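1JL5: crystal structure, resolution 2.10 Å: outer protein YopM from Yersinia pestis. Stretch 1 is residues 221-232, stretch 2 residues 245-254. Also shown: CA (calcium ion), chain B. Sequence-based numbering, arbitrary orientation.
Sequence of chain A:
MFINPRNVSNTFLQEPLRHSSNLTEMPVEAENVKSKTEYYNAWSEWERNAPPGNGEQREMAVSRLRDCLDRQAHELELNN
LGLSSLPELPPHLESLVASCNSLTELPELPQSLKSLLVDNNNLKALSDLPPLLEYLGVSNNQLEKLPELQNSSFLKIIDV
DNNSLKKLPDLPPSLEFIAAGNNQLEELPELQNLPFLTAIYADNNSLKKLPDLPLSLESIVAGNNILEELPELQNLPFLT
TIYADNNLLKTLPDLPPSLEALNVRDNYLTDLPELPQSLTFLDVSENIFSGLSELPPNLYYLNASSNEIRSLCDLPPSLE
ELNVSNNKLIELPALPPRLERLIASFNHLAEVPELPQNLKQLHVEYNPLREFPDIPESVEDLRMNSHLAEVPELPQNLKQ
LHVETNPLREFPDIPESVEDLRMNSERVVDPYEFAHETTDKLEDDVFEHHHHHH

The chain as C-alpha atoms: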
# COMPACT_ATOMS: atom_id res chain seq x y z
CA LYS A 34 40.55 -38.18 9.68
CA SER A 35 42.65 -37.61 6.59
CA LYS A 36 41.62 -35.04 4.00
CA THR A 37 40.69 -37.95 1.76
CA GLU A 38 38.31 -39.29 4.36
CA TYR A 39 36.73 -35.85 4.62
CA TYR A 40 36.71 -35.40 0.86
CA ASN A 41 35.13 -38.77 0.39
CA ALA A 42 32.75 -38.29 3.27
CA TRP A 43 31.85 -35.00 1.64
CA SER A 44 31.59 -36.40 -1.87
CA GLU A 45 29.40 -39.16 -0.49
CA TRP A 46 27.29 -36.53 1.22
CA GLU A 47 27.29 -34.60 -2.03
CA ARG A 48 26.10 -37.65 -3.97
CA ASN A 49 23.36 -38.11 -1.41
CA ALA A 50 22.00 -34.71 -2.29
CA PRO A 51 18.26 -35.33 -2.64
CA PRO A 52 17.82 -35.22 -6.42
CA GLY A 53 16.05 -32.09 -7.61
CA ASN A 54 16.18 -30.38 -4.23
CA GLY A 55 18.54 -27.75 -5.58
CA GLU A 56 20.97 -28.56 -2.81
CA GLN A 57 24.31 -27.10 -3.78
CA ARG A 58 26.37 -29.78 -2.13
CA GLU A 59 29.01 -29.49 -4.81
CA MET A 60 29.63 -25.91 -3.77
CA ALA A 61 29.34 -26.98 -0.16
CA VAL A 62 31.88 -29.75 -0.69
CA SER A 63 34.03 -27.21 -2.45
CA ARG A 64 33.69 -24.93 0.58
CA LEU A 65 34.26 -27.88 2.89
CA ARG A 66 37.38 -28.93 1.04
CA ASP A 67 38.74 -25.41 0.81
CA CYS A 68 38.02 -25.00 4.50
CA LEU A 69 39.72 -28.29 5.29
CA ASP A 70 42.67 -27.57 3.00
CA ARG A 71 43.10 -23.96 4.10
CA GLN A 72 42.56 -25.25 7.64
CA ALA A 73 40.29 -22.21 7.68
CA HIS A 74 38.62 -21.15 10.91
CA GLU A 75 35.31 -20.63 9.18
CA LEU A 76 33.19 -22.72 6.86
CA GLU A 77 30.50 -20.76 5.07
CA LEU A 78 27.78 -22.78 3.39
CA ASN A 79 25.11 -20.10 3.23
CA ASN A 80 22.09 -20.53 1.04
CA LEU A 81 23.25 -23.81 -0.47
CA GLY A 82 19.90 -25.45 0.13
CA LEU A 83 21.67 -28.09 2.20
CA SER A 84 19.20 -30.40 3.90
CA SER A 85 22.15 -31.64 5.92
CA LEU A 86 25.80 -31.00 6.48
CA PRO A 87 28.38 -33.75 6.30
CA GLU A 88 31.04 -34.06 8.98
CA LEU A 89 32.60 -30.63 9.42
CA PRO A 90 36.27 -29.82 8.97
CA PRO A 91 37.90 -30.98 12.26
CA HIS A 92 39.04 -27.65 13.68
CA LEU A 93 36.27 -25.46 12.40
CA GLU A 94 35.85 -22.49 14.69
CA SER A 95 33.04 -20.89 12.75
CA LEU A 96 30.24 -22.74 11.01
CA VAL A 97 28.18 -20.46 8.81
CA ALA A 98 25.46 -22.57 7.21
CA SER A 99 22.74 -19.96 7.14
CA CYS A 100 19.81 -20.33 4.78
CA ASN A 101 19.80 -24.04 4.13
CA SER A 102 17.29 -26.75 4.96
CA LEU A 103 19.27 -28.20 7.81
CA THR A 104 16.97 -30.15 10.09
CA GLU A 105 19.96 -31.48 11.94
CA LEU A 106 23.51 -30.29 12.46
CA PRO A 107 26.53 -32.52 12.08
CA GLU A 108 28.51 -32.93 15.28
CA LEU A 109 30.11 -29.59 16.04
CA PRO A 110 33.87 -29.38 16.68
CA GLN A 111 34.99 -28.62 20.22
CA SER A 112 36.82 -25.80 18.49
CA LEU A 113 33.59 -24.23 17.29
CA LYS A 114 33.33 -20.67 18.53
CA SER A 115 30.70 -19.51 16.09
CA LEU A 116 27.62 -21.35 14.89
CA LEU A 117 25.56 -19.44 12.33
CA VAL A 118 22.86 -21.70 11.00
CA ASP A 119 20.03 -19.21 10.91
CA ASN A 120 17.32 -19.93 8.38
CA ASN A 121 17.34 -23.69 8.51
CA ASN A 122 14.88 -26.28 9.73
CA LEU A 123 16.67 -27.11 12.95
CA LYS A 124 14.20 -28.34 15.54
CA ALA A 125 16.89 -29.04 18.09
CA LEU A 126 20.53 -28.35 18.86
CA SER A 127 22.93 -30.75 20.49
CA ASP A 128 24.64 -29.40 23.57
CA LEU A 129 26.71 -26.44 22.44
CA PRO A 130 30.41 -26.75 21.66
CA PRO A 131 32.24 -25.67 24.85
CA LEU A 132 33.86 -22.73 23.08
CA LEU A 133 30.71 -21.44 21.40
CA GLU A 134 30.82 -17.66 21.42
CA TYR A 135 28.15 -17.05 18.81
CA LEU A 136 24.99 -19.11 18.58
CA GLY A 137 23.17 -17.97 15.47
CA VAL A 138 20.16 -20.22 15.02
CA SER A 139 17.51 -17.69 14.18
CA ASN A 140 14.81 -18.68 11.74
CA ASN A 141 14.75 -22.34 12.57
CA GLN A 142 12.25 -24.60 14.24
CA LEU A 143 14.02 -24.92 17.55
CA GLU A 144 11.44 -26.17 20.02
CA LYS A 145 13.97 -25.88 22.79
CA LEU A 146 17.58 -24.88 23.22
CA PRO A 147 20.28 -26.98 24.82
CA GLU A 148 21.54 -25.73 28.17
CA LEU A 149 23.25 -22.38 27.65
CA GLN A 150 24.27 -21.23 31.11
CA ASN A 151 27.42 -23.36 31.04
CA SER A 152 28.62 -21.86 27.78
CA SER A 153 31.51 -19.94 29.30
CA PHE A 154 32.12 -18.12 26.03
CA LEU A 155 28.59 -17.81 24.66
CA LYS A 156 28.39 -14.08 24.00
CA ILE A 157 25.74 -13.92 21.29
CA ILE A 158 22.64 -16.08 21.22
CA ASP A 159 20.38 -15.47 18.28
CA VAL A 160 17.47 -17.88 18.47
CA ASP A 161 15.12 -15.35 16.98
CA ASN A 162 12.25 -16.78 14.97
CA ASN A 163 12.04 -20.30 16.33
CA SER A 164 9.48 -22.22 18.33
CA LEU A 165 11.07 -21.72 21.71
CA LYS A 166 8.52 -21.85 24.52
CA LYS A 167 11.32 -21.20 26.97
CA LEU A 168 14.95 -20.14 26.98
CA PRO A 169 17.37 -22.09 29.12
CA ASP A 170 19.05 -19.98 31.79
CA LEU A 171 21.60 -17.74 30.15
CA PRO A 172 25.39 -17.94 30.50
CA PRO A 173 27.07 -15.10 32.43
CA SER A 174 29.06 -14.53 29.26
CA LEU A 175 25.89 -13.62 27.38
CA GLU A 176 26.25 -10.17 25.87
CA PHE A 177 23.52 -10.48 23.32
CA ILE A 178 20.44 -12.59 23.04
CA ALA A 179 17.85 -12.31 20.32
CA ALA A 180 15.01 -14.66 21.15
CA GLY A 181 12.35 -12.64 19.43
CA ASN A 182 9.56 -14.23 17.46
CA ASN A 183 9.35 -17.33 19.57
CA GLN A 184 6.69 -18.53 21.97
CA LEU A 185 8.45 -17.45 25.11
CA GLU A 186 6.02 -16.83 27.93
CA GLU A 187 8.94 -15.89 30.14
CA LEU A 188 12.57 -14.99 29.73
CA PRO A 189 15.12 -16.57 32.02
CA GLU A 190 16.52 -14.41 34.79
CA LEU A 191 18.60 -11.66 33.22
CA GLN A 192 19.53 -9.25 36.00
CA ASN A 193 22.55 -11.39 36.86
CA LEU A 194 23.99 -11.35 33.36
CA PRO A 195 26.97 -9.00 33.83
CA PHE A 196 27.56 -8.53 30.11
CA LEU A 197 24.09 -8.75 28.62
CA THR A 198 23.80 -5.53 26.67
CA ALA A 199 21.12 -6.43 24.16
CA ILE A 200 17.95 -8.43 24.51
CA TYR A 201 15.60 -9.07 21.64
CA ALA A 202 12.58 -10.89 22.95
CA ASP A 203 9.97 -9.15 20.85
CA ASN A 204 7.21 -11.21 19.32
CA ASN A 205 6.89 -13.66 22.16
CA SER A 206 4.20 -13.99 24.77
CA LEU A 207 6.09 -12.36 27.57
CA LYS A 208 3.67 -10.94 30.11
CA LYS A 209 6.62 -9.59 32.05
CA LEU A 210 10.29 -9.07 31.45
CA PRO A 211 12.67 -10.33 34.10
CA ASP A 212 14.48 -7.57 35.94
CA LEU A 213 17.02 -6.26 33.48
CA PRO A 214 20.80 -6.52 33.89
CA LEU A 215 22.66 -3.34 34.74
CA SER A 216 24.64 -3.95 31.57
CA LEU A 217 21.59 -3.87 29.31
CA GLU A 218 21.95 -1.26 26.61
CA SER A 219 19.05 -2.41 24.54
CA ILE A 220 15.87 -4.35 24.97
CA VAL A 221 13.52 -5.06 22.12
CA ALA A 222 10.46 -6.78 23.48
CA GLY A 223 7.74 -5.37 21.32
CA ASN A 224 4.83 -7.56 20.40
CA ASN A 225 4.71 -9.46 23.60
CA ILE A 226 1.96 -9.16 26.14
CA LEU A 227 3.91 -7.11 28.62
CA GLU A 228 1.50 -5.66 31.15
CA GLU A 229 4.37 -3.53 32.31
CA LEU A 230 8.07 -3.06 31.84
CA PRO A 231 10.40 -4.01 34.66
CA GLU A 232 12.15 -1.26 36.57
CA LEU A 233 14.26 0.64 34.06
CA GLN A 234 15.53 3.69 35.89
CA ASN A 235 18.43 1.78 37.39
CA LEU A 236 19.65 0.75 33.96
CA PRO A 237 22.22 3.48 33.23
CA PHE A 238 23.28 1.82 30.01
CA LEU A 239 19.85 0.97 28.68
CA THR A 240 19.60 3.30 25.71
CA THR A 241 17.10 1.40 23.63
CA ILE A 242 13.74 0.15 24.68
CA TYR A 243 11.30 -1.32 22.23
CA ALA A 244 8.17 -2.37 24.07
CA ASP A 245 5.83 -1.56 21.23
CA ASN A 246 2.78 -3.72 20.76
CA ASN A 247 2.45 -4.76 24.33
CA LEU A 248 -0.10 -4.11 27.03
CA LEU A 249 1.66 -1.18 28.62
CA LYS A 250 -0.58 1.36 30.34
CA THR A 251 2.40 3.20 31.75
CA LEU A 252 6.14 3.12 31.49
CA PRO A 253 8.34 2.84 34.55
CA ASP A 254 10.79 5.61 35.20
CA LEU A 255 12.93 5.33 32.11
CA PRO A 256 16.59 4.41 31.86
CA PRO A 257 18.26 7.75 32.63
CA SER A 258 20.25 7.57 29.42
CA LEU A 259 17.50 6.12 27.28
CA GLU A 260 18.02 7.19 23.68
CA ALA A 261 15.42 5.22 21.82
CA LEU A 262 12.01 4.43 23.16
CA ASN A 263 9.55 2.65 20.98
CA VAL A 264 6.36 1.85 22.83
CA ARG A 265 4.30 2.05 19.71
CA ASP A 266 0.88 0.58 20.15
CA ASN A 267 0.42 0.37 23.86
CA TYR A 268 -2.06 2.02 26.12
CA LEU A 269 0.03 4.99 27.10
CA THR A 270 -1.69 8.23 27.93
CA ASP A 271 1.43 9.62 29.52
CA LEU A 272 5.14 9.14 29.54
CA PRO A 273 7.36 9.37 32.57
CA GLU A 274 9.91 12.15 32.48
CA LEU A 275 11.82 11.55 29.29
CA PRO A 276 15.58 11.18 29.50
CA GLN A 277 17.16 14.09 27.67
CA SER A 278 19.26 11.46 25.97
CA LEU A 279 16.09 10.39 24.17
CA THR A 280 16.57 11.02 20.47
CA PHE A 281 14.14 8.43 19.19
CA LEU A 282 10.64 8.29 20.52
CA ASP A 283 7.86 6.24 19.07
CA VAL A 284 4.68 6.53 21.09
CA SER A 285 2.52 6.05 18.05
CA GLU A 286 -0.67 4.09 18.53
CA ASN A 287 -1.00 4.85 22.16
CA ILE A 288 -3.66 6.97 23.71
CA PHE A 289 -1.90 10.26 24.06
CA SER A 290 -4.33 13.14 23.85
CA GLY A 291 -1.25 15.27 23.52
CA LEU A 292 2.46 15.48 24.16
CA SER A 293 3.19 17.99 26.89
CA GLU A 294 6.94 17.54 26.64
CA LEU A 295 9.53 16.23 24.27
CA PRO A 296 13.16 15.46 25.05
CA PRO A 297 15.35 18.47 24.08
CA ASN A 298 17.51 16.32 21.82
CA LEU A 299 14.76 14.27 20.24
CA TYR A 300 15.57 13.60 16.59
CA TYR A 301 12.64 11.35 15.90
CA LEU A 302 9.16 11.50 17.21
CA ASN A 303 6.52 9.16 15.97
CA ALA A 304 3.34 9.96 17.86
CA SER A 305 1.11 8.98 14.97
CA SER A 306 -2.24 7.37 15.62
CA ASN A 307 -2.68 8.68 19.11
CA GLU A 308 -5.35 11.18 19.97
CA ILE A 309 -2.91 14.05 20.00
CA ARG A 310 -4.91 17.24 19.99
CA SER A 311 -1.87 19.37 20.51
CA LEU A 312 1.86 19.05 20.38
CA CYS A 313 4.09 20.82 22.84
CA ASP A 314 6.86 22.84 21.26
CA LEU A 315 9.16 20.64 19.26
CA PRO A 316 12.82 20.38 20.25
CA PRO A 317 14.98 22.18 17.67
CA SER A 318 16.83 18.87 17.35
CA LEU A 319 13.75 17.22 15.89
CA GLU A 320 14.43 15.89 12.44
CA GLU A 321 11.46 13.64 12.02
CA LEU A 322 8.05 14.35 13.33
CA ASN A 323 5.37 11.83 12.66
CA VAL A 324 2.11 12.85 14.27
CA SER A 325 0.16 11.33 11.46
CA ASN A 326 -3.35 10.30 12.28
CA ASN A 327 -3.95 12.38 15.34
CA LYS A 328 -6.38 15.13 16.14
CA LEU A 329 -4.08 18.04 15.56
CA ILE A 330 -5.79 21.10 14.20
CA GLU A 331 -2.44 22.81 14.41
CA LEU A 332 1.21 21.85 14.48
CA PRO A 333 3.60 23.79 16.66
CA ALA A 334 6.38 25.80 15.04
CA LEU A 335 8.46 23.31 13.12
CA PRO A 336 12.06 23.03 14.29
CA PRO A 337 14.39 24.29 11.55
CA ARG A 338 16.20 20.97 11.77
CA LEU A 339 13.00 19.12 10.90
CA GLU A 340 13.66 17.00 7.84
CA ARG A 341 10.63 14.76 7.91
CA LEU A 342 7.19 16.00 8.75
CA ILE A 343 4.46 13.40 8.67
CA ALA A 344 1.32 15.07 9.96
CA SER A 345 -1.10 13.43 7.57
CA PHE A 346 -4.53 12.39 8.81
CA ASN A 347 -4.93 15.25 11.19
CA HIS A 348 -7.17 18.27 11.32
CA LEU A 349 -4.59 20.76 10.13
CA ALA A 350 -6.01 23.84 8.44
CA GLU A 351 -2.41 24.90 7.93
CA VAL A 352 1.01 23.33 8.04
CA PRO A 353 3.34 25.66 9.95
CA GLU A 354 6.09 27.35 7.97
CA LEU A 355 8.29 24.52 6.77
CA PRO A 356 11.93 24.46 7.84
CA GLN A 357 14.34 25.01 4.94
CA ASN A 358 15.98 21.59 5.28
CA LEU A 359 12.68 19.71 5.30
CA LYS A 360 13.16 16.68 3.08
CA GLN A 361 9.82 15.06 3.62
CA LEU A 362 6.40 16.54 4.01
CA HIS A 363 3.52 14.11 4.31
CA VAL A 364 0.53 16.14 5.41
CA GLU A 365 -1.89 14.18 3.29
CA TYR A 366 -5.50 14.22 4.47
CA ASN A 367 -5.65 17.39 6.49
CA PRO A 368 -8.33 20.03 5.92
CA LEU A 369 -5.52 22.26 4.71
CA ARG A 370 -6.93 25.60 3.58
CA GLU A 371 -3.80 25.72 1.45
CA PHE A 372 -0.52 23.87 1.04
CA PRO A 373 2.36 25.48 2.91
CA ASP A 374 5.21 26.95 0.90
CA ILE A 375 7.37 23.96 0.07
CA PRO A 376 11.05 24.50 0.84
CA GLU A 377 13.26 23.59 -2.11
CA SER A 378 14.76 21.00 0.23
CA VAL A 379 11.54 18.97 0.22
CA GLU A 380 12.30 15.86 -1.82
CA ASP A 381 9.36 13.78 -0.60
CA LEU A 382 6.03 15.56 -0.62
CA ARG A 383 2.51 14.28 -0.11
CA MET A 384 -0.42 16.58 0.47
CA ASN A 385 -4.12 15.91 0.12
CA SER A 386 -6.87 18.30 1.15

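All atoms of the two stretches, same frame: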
# COMPACT_ATOMS: atom_id res chain seq x y z
N VAL A 221 14.55 -5.09 23.13
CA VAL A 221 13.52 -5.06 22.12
C VAL A 221 12.60 -6.17 22.55
O VAL A 221 12.96 -7.35 22.50
CB VAL A 221 14.13 -5.34 20.74
CG1 VAL A 221 13.04 -5.44 19.69
CG2 VAL A 221 15.10 -4.22 20.39
N ALA A 222 11.41 -5.80 23.00
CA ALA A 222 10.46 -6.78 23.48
C ALA A 222 9.07 -6.38 23.03
O ALA A 222 8.08 -6.60 23.73
CB ALA A 222 10.52 -6.85 25.00
N GLY A 223 9.02 -5.77 21.86
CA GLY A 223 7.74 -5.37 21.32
C GLY A 223 6.97 -6.61 20.95
O GLY A 223 7.53 -7.71 20.85
N ASN A 224 5.67 -6.45 20.78
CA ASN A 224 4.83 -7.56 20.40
C ASN A 224 4.86 -8.75 21.31
O ASN A 224 4.98 -9.89 20.89
CB ASN A 224 5.15 -8.01 18.99
CG ASN A 224 4.28 -7.34 17.99
OD1 ASN A 224 3.07 -7.47 18.04
ND2 ASN A 224 4.89 -6.59 17.08
N ASN A 225 4.78 -8.45 22.59
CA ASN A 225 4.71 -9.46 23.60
C ASN A 225 3.39 -9.11 24.23
O ASN A 225 2.54 -8.49 23.60
CB ASN A 225 5.88 -9.31 24.57
CG ASN A 225 7.09 -10.08 24.11
OD1 ASN A 225 7.07 -11.30 24.08
ND2 ASN A 225 8.14 -9.37 23.72
N ILE A 226 3.19 -9.51 25.47
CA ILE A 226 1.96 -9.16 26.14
C ILE A 226 2.37 -8.61 27.49
O ILE A 226 1.84 -8.97 28.53
CB ILE A 226 1.02 -10.37 26.26
CG1 ILE A 226 1.80 -11.60 26.74
CG2 ILE A 226 0.39 -10.65 24.90
CD1 ILE A 226 0.97 -12.87 26.73
N LEU A 227 3.38 -7.74 27.43
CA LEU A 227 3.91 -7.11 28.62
C LEU A 227 2.88 -6.16 29.20
O LEU A 227 2.47 -5.20 28.55
CB LEU A 227 5.18 -6.34 28.28
CG LEU A 227 6.32 -7.23 27.78
CD1 LEU A 227 7.52 -6.37 27.41
CD2 LEU A 227 6.68 -8.24 28.86
N GLU A 228 2.47 -6.46 30.43
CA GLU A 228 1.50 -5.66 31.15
C GLU A 228 2.24 -4.43 31.62
O GLU A 228 1.66 -3.36 31.79
CB GLU A 228 0.99 -6.41 32.38
CG GLU A 228 0.39 -7.78 32.11
CD GLU A 228 -0.95 -7.69 31.41
OE1 GLU A 228 -1.75 -6.81 31.77
OE2 GLU A 228 -1.19 -8.51 30.51
N GLU A 229 3.53 -4.60 31.84
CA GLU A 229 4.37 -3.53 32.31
C GLU A 229 5.81 -3.88 32.00
O GLU A 229 6.13 -5.02 31.68
CB GLU A 229 4.22 -3.37 33.82
CG GLU A 229 4.51 -4.65 34.57
CD GLU A 229 4.41 -4.50 36.07
OE1 GLU A 229 3.44 -3.88 36.55
OE2 GLU A 229 5.31 -5.02 36.77
N LEU A 230 6.66 -2.87 32.08
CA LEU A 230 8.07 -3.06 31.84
C LEU A 230 8.69 -3.19 33.22
O LEU A 230 8.15 -2.69 34.19
CB LEU A 230 8.65 -1.85 31.12
CG LEU A 230 8.17 -1.66 29.68
CD1 LEU A 230 8.85 -0.44 29.06
CD2 LEU A 230 8.50 -2.92 28.88
N PRO A 231 9.82 -3.90 33.33
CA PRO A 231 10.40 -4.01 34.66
C PRO A 231 11.00 -2.66 35.00
O PRO A 231 10.96 -1.73 34.19
CB PRO A 231 11.47 -5.08 34.48
CG PRO A 231 11.93 -4.82 33.08
CD PRO A 231 10.63 -4.62 32.33
N GLU A 232 11.55 -2.53 36.20
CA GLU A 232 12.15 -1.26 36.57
C GLU A 232 13.25 -0.97 35.57
O GLU A 232 14.06 -1.84 35.25
CB GLU A 232 12.72 -1.33 37.98
CG GLU A 232 13.34 -0.02 38.40
CD GLU A 232 13.45 0.09 39.89
OE1 GLU A 232 13.87 -0.91 40.52
OE2 GLU A 232 13.12 1.17 40.43
N ASP A 245 6.98 -1.84 22.06
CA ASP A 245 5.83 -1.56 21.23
C ASP A 245 4.95 -2.79 21.25
O ASP A 245 5.38 -3.88 21.63
CB ASP A 245 6.27 -1.32 19.79
CG ASP A 245 7.08 -2.48 19.25
OD1 ASP A 245 8.24 -2.65 19.68
OD2 ASP A 245 6.56 -3.24 18.40
N ASN A 246 3.70 -2.61 20.86
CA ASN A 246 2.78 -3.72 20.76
C ASN A 246 2.73 -4.62 21.96
O ASN A 246 2.85 -5.83 21.86
CB ASN A 246 3.11 -4.52 19.52
CG ASN A 246 2.82 -3.75 18.28
OD1 ASN A 246 1.66 -3.49 17.98
ND2 ASN A 246 3.86 -3.36 17.56
N ASN A 247 2.56 -4.00 23.12
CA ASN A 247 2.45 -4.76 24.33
C ASN A 247 1.17 -4.31 25.00
O ASN A 247 0.27 -3.80 24.33
CB ASN A 247 3.67 -4.53 25.21
CG ASN A 247 4.82 -5.42 24.82
OD1 ASN A 247 4.71 -6.64 24.91
ND2 ASN A 247 5.91 -4.82 24.36
N LEU A 248 1.09 -4.50 26.30
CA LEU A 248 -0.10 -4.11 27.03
C LEU A 248 0.29 -3.10 28.08
O LEU A 248 -0.22 -3.11 29.20
CB LEU A 248 -0.71 -5.35 27.68
CG LEU A 248 -1.13 -6.38 26.64
CD1 LEU A 248 -1.51 -7.69 27.33
CD2 LEU A 248 -2.29 -5.82 25.84
N LEU A 249 1.19 -2.20 27.71
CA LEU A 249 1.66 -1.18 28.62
C LEU A 249 0.63 -0.07 28.78
O LEU A 249 0.10 0.44 27.80
CB LEU A 249 2.97 -0.59 28.12
CG LEU A 249 4.10 -1.60 27.91
CD1 LEU A 249 5.35 -0.86 27.43
CD2 LEU A 249 4.37 -2.34 29.21
N LYS A 250 0.36 0.29 30.03
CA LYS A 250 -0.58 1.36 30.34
C LYS A 250 0.27 2.53 30.80
O LYS A 250 -0.13 3.69 30.75
CB LYS A 250 -1.53 0.97 31.47
CG LYS A 250 -2.25 -0.35 31.28
CD LYS A 250 -1.31 -1.52 31.54
CE LYS A 250 -2.03 -2.85 31.41
NZ LYS A 250 -1.06 -3.98 31.55
N THR A 251 1.46 2.20 31.28
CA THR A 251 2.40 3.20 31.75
C THR A 251 3.79 2.64 31.56
O THR A 251 3.98 1.44 31.37
CB THR A 251 2.24 3.50 33.26
OG1 THR A 251 2.54 2.32 34.01
CG2 THR A 251 0.83 3.96 33.58
N LEU A 252 4.76 3.53 31.62
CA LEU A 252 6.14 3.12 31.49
C LEU A 252 6.74 3.41 32.84
O LEU A 252 6.32 4.34 33.53
CB LEU A 252 6.85 3.94 30.43
CG LEU A 252 6.29 3.82 29.02
CD1 LEU A 252 7.18 4.61 28.07
CD2 LEU A 252 6.24 2.36 28.62
N PRO A 253 7.71 2.60 33.26
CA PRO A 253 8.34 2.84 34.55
C PRO A 253 9.21 4.06 34.32
O PRO A 253 9.27 4.59 33.21
CB PRO A 253 9.21 1.60 34.75
CG PRO A 253 8.57 0.56 33.86
CD PRO A 253 8.20 1.34 32.65
N ASP A 254 9.88 4.51 35.36
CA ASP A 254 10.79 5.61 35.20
C ASP A 254 11.76 5.02 34.20
O ASP A 254 12.20 3.88 34.33
CB ASP A 254 11.46 5.92 36.52
CG ASP A 254 10.46 6.40 37.53
OD1 ASP A 254 9.84 7.43 37.26
OD2 ASP A 254 10.29 5.73 38.57
CA CA B . -0.02 -3.27 16.84
O HOH W 1 10.04 -4.52 19.36
O HOH W 2 7.80 -5.54 17.57
O HOH W 3 1.87 -0.91 32.11
O HOH W 4 5.48 -0.46 32.43
O HOH W 5 0.93 -4.43 15.20
O HOH W 6 0.58 -1.42 15.81
O HOH W 7 -1.24 -5.01 17.79

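The two stretches run side by side as equivalent segments of successive turns and bury 776 Å² between them. Neither stretch forms a regular helix or strand. Side chains take part in most of the hydrogen bonds between them. Leu 230, Asn 247, Glu 228 and Pro 253 cover the most surface.

Asn 247 is buried, and its amide serves the neighbouring backbone. Asn 247 ND2 donates to Ala 222 O at 2.9 Å, nearly in line. Asn 247 OD1 accepts from Leu 227 N at 3.1 Å and, weakly, from Asn 225 N at 2.9 Å, although OD1 sits too close to a neighbour in the model for its place to be certain. An amide suits this site because it carries both a donor and an acceptor. Asn 225 ND2 donates to Ala 222 O at 2.8 Å within its own stretch, so this carbonyl accepts from both asparagines. Next to Asn 247, the backbone bond from Leu 248 N to Leu 227 O measures 2.7 Å.

Leu 230 points toward the other stretch. Leu 230 CG lies 3.7 Å from Leu 249 CD1, Leu 230 CD1 3.9 Å from Leu 252 CD2, and Leu 230 CB 3.6 Å from Pro 253 CD. These apolar groups fit a site where Leu 230, Leu 249 and Leu 252 are all buried. Pro 253 extends the contact, with Pro 253 CG 3.3 Å from Pro 231 O.

Glu 228 lies in a more exposed part. Lys 250 NZ forms a salt bridge with Glu 228 OE1 at 2.9 Å and a hydrogen bond to Glu 228 O at 2.8 Å. Water 3 also joins Glu 228 O to Lys 250 N.

At Gly 223 there is no room for a side chain: an ideal CB would lie 1.9 Å from Asp 245 OD1. Water 1 bridges Gly 223 N, weakly, to that carboxylate oxygen. Nearby, Asn 246 OD1 binds the calcium ion at 2.0 Å.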